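Local coordinates for globin domain-containing protein (Pseudomonas aeruginosa, PDB 1TU9) that binds heme b as a member of the globin family and probably binds or carries oxygen, although its physiological role is unknown, at residues D24-H29 against L95-M100; D7-S12 against R114-D119; S34-A39 against P88-L93. All coordinates share one frame; numbering follows the deposited sequence. Where two conformers were deposited one is given.

Seven helices build this globin, and each contact joins a helix from the first third of the chain to one of the last two. Contact 1 (helix 22-32 on 90-105) and contact 3 (helix 35-40 on the start of 90-105) share a helix, their centres about 12 Å apart. Contact 2 (helix 5-17 on 111-130) has its centre about 15 Å from that of contact 1 and touches it through the salt bridge of Asp96 OD1 with Arg118 NH2. The centres of contacts 2 and 3 are about 23 Å apart. Along the sequence contact 2 encloses contact 1, which encloses contact 3. The early helices are thus pinned to the last two, with contact 3 at the heme and contact 2 remote from it.

Contact 1: D24-H29 against L95-M100; sequences DDFYRH and LDALLM. With PPI (propanoic acid), chain C; EDO (1,2-ethanediol), chain E.
Phe26 and His29 of helix 22-32 meet Ala97, Leu98 and Met100 of helix 90-105, the two short segments running largely antiparallel (141°) with axes 8.3 Å apart. The CA atoms of His29 and Ala97 approach to 5.2 Å, a closeness that the small alanine permits. Phe26 has CG anti to its backbone N (chi1 170°), and the far part of the ring comes up to the partner helix: the edge near CE1 lies 3.5 Å from Leu98 N, and CE1 also packs on Ala97 CB. CE2, on the other side of the ring, meets C3 of the bound propanoic acid at 3.6 Å, while Trp94 makes an edge-to-face contact with Phe26. His29 is covered on both faces. Met100 SD sits over the ring centre, 3.6 Å from the centroid, a sulfur-aromatic contact joined by a CH-pi contact from CE; both are tentative, holding for one of two deposited conformers. There the extended methionine crosses the histidine at about a right angle. The opposite face is met off-centre by Asp25 O. His29 NE2 is hydrogen-bonded to Glu104 OE1, which helps to hold the ring's rotation. Tyr27, its ring beside the propanoic acid, lines the ligand pocket with Phe26. The whole corresponds to the close crossing of helices B and G in the globin fold, at the border of that pocket.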
loop_
_atom_site.group_PDB
_atom_site.type_symbol
_atom_site.label_atom_id
_atom_site.label_comp_id
_atom_site.label_asym_id
_atom_site.label_seq_id
_atom_site.Cartn_x
_atom_site.Cartn_y
_atom_site.Cartn_z
ATOM N N ASP A 24 10.365 -6.464 -2.944
ATOM C CA ASP A 24 11.677 -6.117 -2.387
ATOM C C ASP A 24 11.927 -4.625 -2.556
ATOM O O ASP A 24 12.362 -3.930 -1.634
ATOM C CB ASP A 24 12.816 -6.848 -3.114
ATOM C CG ASP A 24 12.847 -8.326 -2.859
ATOM O OD1 ASP A 24 12.256 -8.808 -1.864
ATOM O OD2 ASP A 24 13.506 -9.057 -3.632
ATOM N N ASP A 25 11.687 -4.133 -3.762
ATOM C CA ASP A 25 11.929 -2.733 -4.059
ATOM C C ASP A 25 10.975 -1.822 -3.282
ATOM O O ASP A 25 11.399 -0.797 -2.764
ATOM C CB ASP A 25 11.837 -2.454 -5.561
ATOM C CG ASP A 25 13.005 -2.987 -6.326
ATOM O OD1 ASP A 25 14.041 -3.310 -5.708
ATOM O OD2 ASP A 25 12.970 -3.061 -7.563
ATOM N N PHE A 26 9.706 -2.201 -3.183
ATOM C CA PHE A 26 8.768 -1.433 -2.380
ATOM C C PHE A 26 9.334 -1.213 -0.972
ATOM O O PHE A 26 9.414 -0.078 -0.500
ATOM C CB PHE A 26 7.405 -2.112 -2.250
ATOM C CG PHE A 26 6.553 -1.421 -1.240
ATOM C CD1 PHE A 26 5.965 -0.206 -1.538
ATOM C CD2 PHE A 26 6.482 -1.886 0.059
ATOM C CE1 PHE A 26 5.253 0.493 -0.570
ATOM C CE2 PHE A 26 5.781 -1.201 1.021
ATOM C CZ PHE A 26 5.163 -0.006 0.706
ATOM N N TYR A 27 9.707 -2.291 -0.284
ATOM C CA TYR A 27 10.176 -2.137 1.096
ATOM C C TYR A 27 11.502 -1.411 1.176
ATOM O O TYR A 27 11.712 -0.646 2.105
ATOM C CB TYR A 27 10.197 -3.469 1.884
ATOM C CG TYR A 27 8.818 -3.792 2.407
ATOM C CD1 TYR A 27 8.036 -4.770 1.802
ATOM C CD2 TYR A 27 8.261 -3.068 3.454
ATOM C CE1 TYR A 27 6.755 -5.031 2.240
ATOM C CE2 TYR A 27 6.972 -3.329 3.896
ATOM C CZ TYR A 27 6.226 -4.315 3.279
ATOM O OH TYR A 27 4.940 -4.578 3.681
ATOM N N ARG A 28 12.383 -1.594 0.196
ATOM C CA ARG A 28 13.622 -0.841 0.198
ATOM C C ARG A 28 13.306 0.661 0.159
ATOM O O ARG A 28 13.865 1.449 0.910
ATOM C CB ARG A 28 14.527 -1.246 -0.967
ATOM C CG ARG A 28 15.805 -0.449 -1.050
ATOM C CD ARG A 28 16.814 -1.020 -2.019
ATOM N NE ARG A 28 16.253 -1.313 -3.338
ATOM C CZ ARG A 28 16.136 -0.439 -4.328
ATOM N NH1 ARG A 28 16.479 0.827 -4.163
ATOM N NH2 ARG A 28 15.669 -0.831 -5.498
ATOM N N HIS A 29 12.396 1.054 -0.728
ATOM C CA HIS A 29 12.058 2.469 -0.839
ATOM C C HIS A 29 11.342 2.981 0.422
ATOM O O HIS A 29 11.600 4.080 0.895
ATOM C CB HIS A 29 11.146 2.730 -2.028
ATOM C CG HIS A 29 11.711 2.302 -3.341
ATOM N ND1 HIS A 29 13.020 2.514 -3.706
ATOM C CD2 HIS A 29 11.114 1.724 -4.406
ATOM C CE1 HIS A 29 13.207 2.064 -4.939
ATOM N NE2 HIS A 29 12.069 1.569 -5.380
ATOM N N LEU A 95 2.673 5.408 0.054
ATOM C CA LEU A 95 2.172 5.579 -1.299
ATOM C C LEU A 95 3.287 6.013 -2.240
ATOM O O LEU A 95 3.373 5.529 -3.371
ATOM C CB LEU A 95 0.990 6.557 -1.323
ATOM C CG LEU A 95 0.271 6.683 -2.670
ATOM C CD1 LEU A 95 -0.235 5.331 -3.164
ATOM C CD2 LEU A 95 -0.887 7.653 -2.488
ATOM N N ASP A 96 4.161 6.900 -1.794
ATOM C CA ASP A 96 5.292 7.297 -2.624
ATOM C C ASP A 96 6.178 6.088 -2.971
ATOM O O ASP A 96 6.636 5.954 -4.098
ATOM C CB ASP A 96 6.176 8.338 -1.936
ATOM C CG ASP A 96 5.531 9.688 -1.791
ATOM O OD1 ASP A 96 4.547 9.989 -2.479
ATOM O OD2 ASP A 96 6.009 10.518 -0.993
ATOM N N ALA A 97 6.425 5.216 -2.000
ATOM C CA ALA A 97 7.275 4.053 -2.214
ATOM C C ALA A 97 6.608 3.086 -3.193
ATOM O O ALA A 97 7.273 2.505 -4.069
ATOM C CB ALA A 97 7.567 3.370 -0.888
ATOM N N LEU A 98 5.300 2.935 -3.072
ATOM C CA LEU A 98 4.533 2.107 -3.986
ATOM C C LEU A 98 4.613 2.629 -5.409
ATOM O O LEU A 98 4.868 1.865 -6.346
ATOM C CB LEU A 98 3.079 1.999 -3.525
ATOM C CG LEU A 98 2.163 1.146 -4.414
ATOM C CD1 LEU A 98 2.647 -0.283 -4.554
ATOM C CD2 LEU A 98 0.746 1.169 -3.855
ATOM N N LEU A 99 4.415 3.921 -5.584
ATOM C CA LEU A 99 4.479 4.503 -6.911
ATOM C C LEU A 99 5.854 4.345 -7.550
ATOM O O LEU A 99 5.956 4.112 -8.759
ATOM C CB LEU A 99 4.033 5.964 -6.875
ATOM C CG LEU A 99 2.524 6.158 -7.047
ATOM C CD1 LEU A 99 2.155 5.858 -8.488
ATOM C CD2 LEU A 99 1.643 5.310 -6.124
ATOM N N MET A 100 6.907 4.444 -6.749
ATOM C CA MET A 100 8.255 4.228 -7.258
ATOM C C MET A 100 8.437 2.772 -7.705
ATOM O O MET A 100 8.981 2.517 -8.779
ATOM C CB MET A 100 9.280 4.604 -6.193
ATOM C CG MET A 100 10.633 4.934 -6.742
ATOM S SD MET A 100 11.727 5.463 -5.420
ATOM C CE MET A 100 13.259 5.394 -6.279
HETATM C C1 PPI C . 3.036 -2.917 5.950
HETATM C C2 PPI C . 2.870 -1.704 5.114
HETATM C C3 PPI C . 3.918 -1.756 4.084
HETATM O O1 PPI C . 2.348 -3.136 6.896
HETATM O O2 PPI C . 4.013 -3.792 5.660
HETATM C C1 EDO E . 13.746 -4.748 1.833
HETATM O O1 EDO E . 13.124 -5.312 0.698
HETATM C C2 EDO E . 13.217 -5.422 3.078
HETATM O O2 EDO E . 13.521 -6.800 3.037
#

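Contact 2: D7-S12 against R114-D119; sequences DRVMQS and RDAWRD
Helices 5-17 and 111-130 cross steeply where Val9 meets Trp117: the angle between the short segments is 109°, their axes come within 8.7 Å, and the CA atoms of these two residues are 5.8 Å apart. Val9 uses its two branches differently. CG1, anti to the backbone N (chi1 167°), stands over a face of the indole, 3.6 Å from the centroid of the six-membered ring and almost exactly on its normal, a CH-pi contact. CG2 turns to the backbone of the other helix, lying 3.4 Å from Ala116 O and 3.9 Å from Ala116 CB. At the exposed margin, Arg8 CB adds a looser touch on the same alanine methyl. The indole N-H is used one turn further along helix 5-17: Trp117 NE1 donates to Ser12 OG over 2.9 Å, nearly straight at 171°, with the oxygen in the ring plane. Ser12 OG is also hydrogen-bonded to Asp106 OD2, so this buried hydroxyl is gripped by two partners, and the aspartate helps to position the acceptor that holds the indole. One face contact and one edge bond together help to set how the indole is turned. Val102 of helix 90-105 and Ile57 of helix 46-64 pack on Trp117 as well. Away from the heme and the propanoic acid, this is the crossing of the first and last helices, A and H, in the globin fold.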
loop_
_atom_site.group_PDB
_atom_site.type_symbol
_atom_site.label_atom_id
_atom_site.label_comp_id
_atom_site.label_asym_id
_atom_site.label_seq_id
_atom_site.Cartn_x
_atom_site.Cartn_y
_atom_site.Cartn_z
ATOM N N ASP A 7 -9.737 -0.935 -12.640
ATOM C CA ASP A 7 -9.262 -1.838 -13.699
ATOM C C ASP A 7 -7.832 -1.489 -14.112
ATOM O O ASP A 7 -7.008 -2.373 -14.322
ATOM C CB ASP A 7 -10.149 -1.734 -14.943
ATOM C CG ASP A 7 -11.467 -2.434 -14.800
ATOM O OD1 ASP A 7 -11.604 -3.327 -13.947
ATOM O OD2 ASP A 7 -12.418 -2.159 -15.558
ATOM N N ARG A 8 -7.526 -0.208 -14.250
ATOM C CA ARG A 8 -6.185 0.226 -14.616
ATOM C C ARG A 8 -5.183 -0.248 -13.564
ATOM O O ARG A 8 -4.097 -0.742 -13.893
ATOM C CB ARG A 8 -6.117 1.751 -14.733
ATOM C CG ARG A 8 -7.117 2.409 -15.641
ATOM C CD ARG A 8 -6.828 3.857 -15.874
ATOM N NE ARG A 8 -5.686 3.877 -16.755
ATOM C CZ ARG A 8 -5.689 4.169 -18.048
ATOM N NH1 ARG A 8 -6.771 4.624 -18.673
ATOM N NH2 ARG A 8 -4.554 4.055 -18.706
ATOM N N VAL A 9 -5.540 -0.087 -12.298
ATOM C CA VAL A 9 -4.681 -0.551 -11.226
ATOM C C VAL A 9 -4.531 -2.077 -11.252
ATOM O O VAL A 9 -3.430 -2.583 -11.076
ATOM C CB VAL A 9 -5.199 -0.055 -9.872
ATOM C CG1 VAL A 9 -4.521 -0.764 -8.709
ATOM C CG2 VAL A 9 -5.002 1.454 -9.762
ATOM N N MET A 10 -5.608 -2.817 -11.473
ATOM C CA MET A 10 -5.496 -4.272 -11.520
ATOM C C MET A 10 -4.559 -4.703 -12.648
ATOM O O MET A 10 -3.748 -5.605 -12.467
ATOM C CB MET A 10 -6.863 -4.937 -11.682
ATOM C CG MET A 10 -7.697 -4.852 -10.430
ATOM S SD MET A 10 -9.174 -5.843 -10.438
ATOM C CE MET A 10 -10.193 -4.984 -11.636
ATOM N N GLN A 11 -4.659 -4.073 -13.813
ATOM C CA GLN A 11 -3.802 -4.441 -14.940
ATOM C C GLN A 11 -2.346 -4.176 -14.589
ATOM O O GLN A 11 -1.469 -5.015 -14.807
ATOM C CB GLN A 11 -4.205 -3.645 -16.172
ATOM C CG GLN A 11 -5.585 -4.022 -16.721
ATOM C CD GLN A 11 -6.075 -3.097 -17.803
ATOM O OE1 GLN A 11 -5.273 -2.427 -18.456
ATOM N NE2 GLN A 11 -7.385 -3.060 -18.010
ATOM N N SER A 12 -2.097 -3.014 -14.004
ATOM C CA SER A 12 -0.751 -2.636 -13.583
ATOM C C SER A 12 -0.215 -3.563 -12.492
ATOM O O SER A 12 0.934 -4.017 -12.556
ATOM C CB SER A 12 -0.753 -1.189 -13.114
ATOM O OG SER A 12 0.489 -0.821 -12.551
ATOM N N ARG A 114 -0.206 5.999 -12.910
ATOM C CA ARG A 114 0.204 6.533 -11.616
ATOM C C ARG A 114 -0.955 7.222 -10.923
ATOM O O ARG A 114 -1.177 7.055 -9.734
ATOM C CB ARG A 114 1.419 7.452 -11.785
ATOM C CG ARG A 114 2.653 6.611 -12.078
ATOM C CD ARG A 114 3.980 7.271 -11.991
ATOM N NE ARG A 114 4.237 7.996 -13.208
ATOM C CZ ARG A 114 4.129 9.296 -13.336
ATOM N NH1 ARG A 114 3.810 10.046 -12.288
ATOM N NH2 ARG A 114 4.378 9.850 -14.515
ATOM N N ASP A 115 -1.742 7.999 -11.662
ATOM C CA ASP A 115 -2.902 8.680 -11.065
ATOM C C ASP A 115 -3.982 7.702 -10.639
ATOM O O ASP A 115 -4.693 7.925 -9.654
ATOM C CB ASP A 115 -3.496 9.711 -12.028
ATOM C CG ASP A 115 -2.935 11.087 -11.822
ATOM O OD1 ASP A 115 -3.172 11.960 -12.674
ATOM O OD2 ASP A 115 -2.240 11.399 -10.839
ATOM N N ALA A 116 -4.134 6.620 -11.384
ATOM C CA ALA A 116 -5.086 5.597 -10.984
ATOM C C ALA A 116 -4.655 4.934 -9.673
ATOM O O ALA A 116 -5.471 4.720 -8.790
ATOM C CB ALA A 116 -5.265 4.564 -12.090
ATOM N N TRP A 117 -3.369 4.636 -9.535
ATOM C CA TRP A 117 -2.870 4.087 -8.277
ATOM C C TRP A 117 -3.122 5.050 -7.122
ATOM O O TRP A 117 -3.576 4.642 -6.060
ATOM C CB TRP A 117 -1.373 3.777 -8.365
ATOM C CG TRP A 117 -1.045 2.430 -8.928
ATOM C CD1 TRP A 117 -0.610 2.136 -10.184
ATOM C CD2 TRP A 117 -1.122 1.186 -8.232
ATOM N NE1 TRP A 117 -0.404 0.783 -10.304
ATOM C CE2 TRP A 117 -0.709 0.178 -9.114
ATOM C CE3 TRP A 117 -1.485 0.824 -6.931
ATOM C CZ2 TRP A 117 -0.637 -1.156 -8.739
ATOM C CZ3 TRP A 117 -1.435 -0.497 -6.564
ATOM C CH2 TRP A 117 -1.003 -1.476 -7.466
ATOM N N ARG A 118 -2.813 6.320 -7.311
ATOM C CA ARG A 118 -2.997 7.294 -6.236
ATOM C C ARG A 118 -4.458 7.419 -5.833
ATOM O O ARG A 118 -4.781 7.493 -4.649
ATOM C CB ARG A 118 -2.360 8.638 -6.613
ATOM C CG ARG A 118 -0.837 8.551 -6.536
ATOM C CD ARG A 118 -0.081 9.865 -6.628
ATOM N NE ARG A 118 1.345 9.678 -6.367
ATOM C CZ ARG A 118 1.906 9.668 -5.152
ATOM N NH1 ARG A 118 1.185 9.870 -4.054
ATOM N NH2 ARG A 118 3.208 9.456 -5.042
ATOM N N ASP A 119 -5.347 7.402 -6.815
ATOM C CA ASP A 119 -6.786 7.523 -6.581
ATOM C C ASP A 119 -7.324 6.278 -5.879
ATOM O O ASP A 119 -7.977 6.367 -4.829
ATOM C CB ASP A 119 -7.439 7.761 -7.948
ATOM C CG ASP A 119 -8.921 7.971 -7.905
ATOM O OD1 ASP A 119 -9.602 7.762 -6.868
ATOM O OD2 ASP A 119 -9.486 8.305 -8.960
#

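Contact 3: S34-A39 against P88-L93; sequences SPQIRA and PELYDL. With HEM (protoporphyrin IX containing Fe), chain B.
Ser34 faces Leu93, and Ile37 faces Leu90, with CA separations of 8.1 and 7.7 Å, a spacing that leaves the side chains to bridge the gap. This is the place in the globin fold where the short C helix (35-40) packs on the beginning of the G helix (90-105), beside the heme. Leu90 carries most of it. Its CD2 is approached by Ile37 CD1 at 3.8 Å, the two side chains sliding past each other in opposite directions, and by Gln36 OE1 from the extended glutamine, which lies at about a right angle to the leucine. In Ile37, chi1 (-54°) sets CG1 anti to the carbonyl carbon; CD1, at the end of that branch, also meets HEM CBC, a vinyl carbon, at 3.7 Å. Phe30 and Leu31 of helix 22-32 touch Ile37 too. Leu93 CD1 reaches Ser34 CB at 3.7 Å. Ser34 is the N-cap of helix 35-40: its OG accepts from Gln36 N at 3.0 Å, tying down the helix start next to this methyl contact. Tyr91, which has no contact with 34-39, packs its ring against the heme and against Ile125 and Ile128 of helix 111-130. The heme methyl CMC lies over one face of the tyrosine ring, offset toward the rim, and Tyr91 CE2 comes within 3.5 Å of the meso carbon CHC.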
loop_
_atom_site.group_PDB
_atom_site.type_symbol
_atom_site.label_atom_id
_atom_site.label_comp_id
_atom_site.label_asym_id
_atom_site.label_seq_id
_atom_site.Cartn_x
_atom_site.Cartn_y
_atom_site.Cartn_z
ATOM N N SER A 34 12.202 7.096 5.788
ATOM C CA SER A 34 12.162 7.702 7.115
ATOM C C SER A 34 12.671 6.755 8.176
ATOM O O SER A 34 12.352 5.559 8.142
ATOM C CB SER A 34 10.731 8.096 7.476
ATOM O OG SER A 34 10.640 8.467 8.846
ATOM N N PRO A 35 13.397 7.280 9.171
ATOM C CA PRO A 35 13.779 6.449 10.314
ATOM C C PRO A 35 12.568 5.922 11.068
ATOM O O PRO A 35 12.676 4.891 11.715
ATOM C CB PRO A 35 14.573 7.415 11.207
ATOM C CG PRO A 35 14.131 8.740 10.823
ATOM C CD PRO A 35 13.872 8.673 9.342
ATOM N N GLN A 36 11.430 6.603 11.002
ATOM C CA GLN A 36 10.230 6.109 11.660
ATOM C C GLN A 36 9.761 4.784 11.073
ATOM O O GLN A 36 9.258 3.925 11.795
ATOM C CB GLN A 36 9.095 7.115 11.561
ATOM C CG GLN A 36 9.321 8.403 12.335
ATOM C CD GLN A 36 8.155 9.358 12.206
ATOM O OE1 GLN A 36 7.014 8.997 12.485
ATOM N NE2 GLN A 36 8.437 10.576 11.759
ATOM N N ILE A 37 9.905 4.626 9.765
ATOM C CA ILE A 37 9.506 3.393 9.103
ATOM C C ILE A 37 10.469 2.274 9.474
ATOM O O ILE A 37 10.046 1.176 9.805
ATOM C CB ILE A 37 9.463 3.559 7.567
ATOM C CG1 ILE A 37 8.589 4.733 7.145
ATOM C CG2 ILE A 37 8.954 2.278 6.914
ATOM C CD1 ILE A 37 7.217 4.704 7.672
ATOM N N ARG A 38 11.762 2.563 9.423
ATOM C CA ARG A 38 12.753 1.576 9.838
ATOM C C ARG A 38 12.521 1.107 11.274
ATOM O O ARG A 38 12.615 -0.085 11.562
ATOM C CB ARG A 38 14.155 2.140 9.693
ATOM C CG ARG A 38 14.494 2.392 8.265
ATOM C CD ARG A 38 15.916 2.810 7.999
ATOM N NE ARG A 38 16.288 4.123 8.533
ATOM C CZ ARG A 38 16.143 5.285 7.903
ATOM N NH1 ARG A 38 15.545 5.369 6.728
ATOM N NH2 ARG A 38 16.584 6.394 8.480
ATOM N N ALA A 39 12.194 2.026 12.176
ATOM C CA ALA A 39 11.948 1.650 13.578
ATOM C C ALA A 39 10.737 0.743 13.712
ATOM O O ALA A 39 10.742 -0.208 14.494
ATOM C CB ALA A 39 11.777 2.900 14.439
ATOM N N PRO A 88 -0.878 9.008 10.654
ATOM C CA PRO A 88 -1.392 9.260 9.301
ATOM C C PRO A 88 -0.346 9.753 8.293
ATOM O O PRO A 88 -0.426 9.369 7.133
ATOM C CB PRO A 88 -2.486 10.307 9.540
ATOM C CG PRO A 88 -2.997 9.939 10.888
ATOM C CD PRO A 88 -1.765 9.587 11.685
ATOM N N GLU A 89 0.633 10.541 8.724
ATOM C CA GLU A 89 1.647 11.060 7.806
ATOM C C GLU A 89 2.443 9.948 7.111
ATOM O O GLU A 89 2.950 10.129 6.001
ATOM C CB GLU A 89 2.617 12.001 8.539
ATOM C CG GLU A 89 2.095 13.409 8.789
ATOM C CD GLU A 89 3.106 14.291 9.512
ATOM O OE1 GLU A 89 4.312 14.224 9.174
ATOM O OE2 GLU A 89 2.706 15.067 10.412
ATOM N N LEU A 90 2.559 8.791 7.744
ATOM C CA LEU A 90 3.377 7.715 7.198
ATOM C C LEU A 90 2.775 7.094 5.941
ATOM O O LEU A 90 3.498 6.508 5.140
ATOM C CB LEU A 90 3.671 6.656 8.263
ATOM C CG LEU A 90 4.424 7.206 9.490
ATOM C CD1 LEU A 90 4.727 6.077 10.451
ATOM C CD2 LEU A 90 5.714 7.944 9.102
ATOM N N TYR A 91 1.472 7.227 5.741
ATOM C CA TYR A 91 0.832 6.665 4.547
ATOM C C TYR A 91 1.255 7.387 3.276
ATOM O O TYR A 91 1.255 6.790 2.197
ATOM C CB TYR A 91 -0.698 6.641 4.682
ATOM C CG TYR A 91 -1.135 5.702 5.755
ATOM C CD1 TYR A 91 -1.264 6.138 7.059
ATOM C CD2 TYR A 91 -1.358 4.368 5.489
ATOM C CE1 TYR A 91 -1.625 5.273 8.065
ATOM C CE2 TYR A 91 -1.719 3.489 6.476
ATOM C CZ TYR A 91 -1.842 3.941 7.780
ATOM O OH TYR A 91 -2.193 3.059 8.776
ATOM N N ASP A 92 1.626 8.653 3.373
ATOM C CA ASP A 92 2.111 9.365 2.198
ATOM C C ASP A 92 3.434 8.753 1.750
ATOM O O ASP A 92 3.710 8.648 0.554
ATOM C CB ASP A 92 2.285 10.858 2.502
ATOM C CG ASP A 92 1.013 11.508 3.039
ATOM O OD1 ASP A 92 -0.092 10.961 2.855
ATOM O OD2 ASP A 92 1.035 12.589 3.659
ATOM N N LEU A 93 4.264 8.357 2.709
ATOM C CA LEU A 93 5.528 7.686 2.401
ATOM C C LEU A 93 5.306 6.296 1.824
ATOM O O LEU A 93 6.025 5.876 0.906
ATOM C CB LEU A 93 6.407 7.612 3.646
ATOM C CG LEU A 93 6.783 8.942 4.301
ATOM C CD1 LEU A 93 7.593 8.679 5.553
ATOM C CD2 LEU A 93 7.529 9.847 3.336
HETATM C CHA HEM B . 1.217 -4.992 9.508
HETATM C CHB HEM B . -1.098 -3.673 5.347
HETATM C CHC HEM B . 0.408 0.779 6.010
HETATM C CHD HEM B . 3.399 -0.644 9.515
HETATM C C1A HEM B . 0.399 -4.979 8.373
HETATM C C2A HEM B . -0.426 -6.082 7.897
HETATM C C3A HEM B . -1.043 -5.735 6.766
HETATM C C4A HEM B . -0.660 -4.382 6.441
HETATM C CMA HEM B . -2.010 -6.623 5.948
HETATM C CAA HEM B . -0.566 -7.432 8.607
HETATM C CBA HEM B . -1.968 -7.525 9.226
HETATM C CGA HEM B . -2.390 -6.267 9.958
HETATM O O1A HEM B . -1.791 -5.951 11.012
HETATM O O2A HEM B . -3.341 -5.569 9.510
HETATM C C1B HEM B . -0.933 -2.335 5.150
HETATM C C2B HEM B . -1.480 -1.495 4.094
HETATM C C3B HEM B . -1.066 -0.246 4.285
HETATM C C4B HEM B . -0.222 -0.291 5.481
HETATM C CMB HEM B . -2.376 -1.996 2.935
HETATM C CAB HEM B . -1.361 1.004 3.412
HETATM C CBB HEM B . -2.567 1.250 2.890
HETATM C C1C HEM B . 1.397 0.739 6.961
HETATM C C2C HEM B . 2.255 1.846 7.237
HETATM C C3C HEM B . 3.110 1.467 8.180
HETATM C C4C HEM B . 2.794 0.107 8.542
HETATM C CMC HEM B . 2.155 3.199 6.527
HETATM C CAC HEM B . 4.195 2.372 8.775
HETATM C CBC HEM B . 5.357 1.900 9.200
HETATM C C1D HEM B . 3.087 -1.921 9.871
HETATM C C2D HEM B . 3.758 -2.635 10.910
HETATM C C3D HEM B . 3.113 -3.997 10.936
HETATM C C4D HEM B . 2.104 -3.987 9.890
HETATM C CMD HEM B . 4.895 -2.119 11.798
HETATM C CAD HEM B . 3.549 -5.123 11.883
HETATM C CBD HEM B . 4.868 -5.721 11.363
HETATM C CGD HEM B . 5.410 -6.771 12.317
HETATM O O1D HEM B . 5.855 -6.392 13.431
HETATM O O2D HEM B . 5.393 -7.987 11.982
HETATM N NA HEM B . 0.217 -3.976 7.445
HETATM N NB HEM B . -0.173 -1.564 5.995
HETATM N NC HEM B . 1.739 -0.325 7.765
HETATM N ND HEM B . 2.128 -2.732 9.299
HETATM FE FE HEM B . 0.943 -2.230 7.723
#